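Local coordinates for lactate dehydrogenase, adjacent gene encodes predicted malate dehydrogenase (Cryptosporidium parvum, PDB 4ND5), which probably catalyses the NAD-dependent interconversion of (S)-lactate and pyruvate as a member of the lactate/malate dehydrogenase superfamily, at residues I7-S12 / A29-F34. Sequence-based numbering, arbitrary orientation.
Sequences IAVIGS and ADVVLF
Val9 and Leu33 meet methyl to methyl on the face of the sheet turned toward helix 14-26, Val9 CG1 lying 3.6 Å from Leu33 CD1. The torsions of both residues set up this touch: CG1 of Val9 stands anti to its own backbone N (chi1 180°), and in Leu33, CG anti to N (chi1 -171°) and chi2 of 55° bring CD1 nearer strand 6-10, close to Gly11 O and Ser12 CA in the turn that follows. Further back on the same face Ile7 CG1 lies 3.7 Å from Ala29 CB, while Val31 and Ile7 both reach Val23 of the helix. Strands 6-10 and 30-34, joined through that helix, form the first beta-alpha-beta unit of a Rossmann fold, with the two strands parallel, adjacent and interior to the sheet. Five backbone hydrogen bonds fix their register, from Ile7 N to Asp30 O at one end to Gly11 N and Phe34 O, 2.7 Å apart, at the other. Gly11 opens the glycine-rich GxGxxG turn predicted to bind NAD, and its positive phi suits a residue without a side chain. Ser12 N, one residue on, is held by OD1 of Asp35, an NAD-binding residue. The opposite face carries Ala8, Val32, Ile10 and Phe34. Here Ile10 touches Phe34 with two of its branches: CD1 comes to 3.9 Å from Phe34 CB, and CG2 approaches the ring obliquely near CD2. The ring itself stacks with Tyr67, and Thr64 of strand 61-64 also touches the Phe34 side chain.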
# COMPACT_ATOMS: atom_id res chain seq x y z
N ILE A 7 2.28 4.61 -19.07
CA ILE A 7 3.64 4.10 -19.21
C ILE A 7 3.69 3.14 -20.40
O ILE A 7 2.93 2.19 -20.46
CB ILE A 7 4.11 3.36 -17.94
CG1 ILE A 7 4.20 4.34 -16.78
CG2 ILE A 7 5.45 2.67 -18.19
CD1 ILE A 7 4.72 3.75 -15.48
N ALA A 8 4.60 3.41 -21.34
CA ALA A 8 4.84 2.50 -22.45
C ALA A 8 6.02 1.60 -22.12
O ALA A 8 7.09 2.09 -21.75
CB ALA A 8 5.10 3.28 -23.73
N VAL A 9 5.82 0.30 -22.26
CA VAL A 9 6.88 -0.69 -22.04
C VAL A 9 7.22 -1.29 -23.40
O VAL A 9 6.38 -1.94 -24.03
CB VAL A 9 6.43 -1.80 -21.06
CG1 VAL A 9 7.54 -2.82 -20.85
CG2 VAL A 9 6.01 -1.19 -19.73
N ILE A 10 8.45 -1.05 -23.86
CA ILE A 10 8.88 -1.50 -25.18
C ILE A 10 9.63 -2.81 -25.03
O ILE A 10 10.75 -2.85 -24.51
CB ILE A 10 9.78 -0.47 -25.90
CG1 ILE A 10 9.21 0.95 -25.80
CG2 ILE A 10 9.98 -0.85 -27.36
CD1 ILE A 10 7.81 1.11 -26.34
N GLY A 11 9.00 -3.90 -25.47
CA GLY A 11 9.54 -5.24 -25.31
C GLY A 11 8.69 -6.01 -24.32
O GLY A 11 8.58 -5.62 -23.16
N SER A 12 8.08 -7.09 -24.79
CA SER A 12 7.16 -7.89 -23.98
C SER A 12 7.83 -9.15 -23.42
O SER A 12 7.17 -10.16 -23.20
CB SER A 12 5.95 -8.30 -24.82
OG SER A 12 6.35 -9.13 -25.90
N ALA A 29 -0.14 3.70 -13.16
CA ALA A 29 -0.48 4.20 -14.49
C ALA A 29 -1.24 3.17 -15.32
O ALA A 29 -1.33 1.99 -14.95
CB ALA A 29 0.80 4.60 -15.22
N ASP A 30 -1.77 3.62 -16.45
CA ASP A 30 -2.17 2.69 -17.51
C ASP A 30 -0.89 2.22 -18.16
O ASP A 30 0.14 2.89 -18.09
CB ASP A 30 -3.07 3.35 -18.55
CG ASP A 30 -4.51 3.51 -18.08
OD1 ASP A 30 -4.87 2.98 -17.01
OD2 ASP A 30 -5.29 4.16 -18.81
N VAL A 31 -0.95 1.05 -18.80
CA VAL A 31 0.21 0.44 -19.40
C VAL A 31 -0.08 0.08 -20.85
O VAL A 31 -1.11 -0.53 -21.15
CB VAL A 31 0.65 -0.82 -18.62
CG1 VAL A 31 1.77 -1.56 -19.35
CG2 VAL A 31 1.09 -0.44 -17.22
N VAL A 32 0.80 0.49 -21.75
CA VAL A 32 0.82 -0.01 -23.11
C VAL A 32 2.05 -0.90 -23.23
O VAL A 32 3.17 -0.42 -23.05
CB VAL A 32 0.87 1.13 -24.15
CG1 VAL A 32 1.12 0.58 -25.55
CG2 VAL A 32 -0.43 1.92 -24.11
N LEU A 33 1.84 -2.18 -23.49
CA LEU A 33 2.92 -3.14 -23.66
C LEU A 33 3.15 -3.37 -25.15
O LEU A 33 2.30 -3.95 -25.84
CB LEU A 33 2.57 -4.46 -22.96
CG LEU A 33 3.67 -5.52 -22.85
CD1 LEU A 33 4.93 -4.96 -22.19
CD2 LEU A 33 3.15 -6.71 -22.06
N PHE A 34 4.29 -2.89 -25.65
CA PHE A 34 4.62 -2.92 -27.07
C PHE A 34 5.61 -4.03 -27.39
O PHE A 34 6.61 -4.18 -26.70
CB PHE A 34 5.22 -1.58 -27.51
CG PHE A 34 5.60 -1.53 -28.97
CD1 PHE A 34 4.72 -1.00 -29.91
CD2 PHE A 34 6.83 -2.00 -29.41
CE1 PHE A 34 5.07 -0.95 -31.26
CE2 PHE A 34 7.18 -1.96 -30.75
CZ PHE A 34 6.29 -1.43 -31.67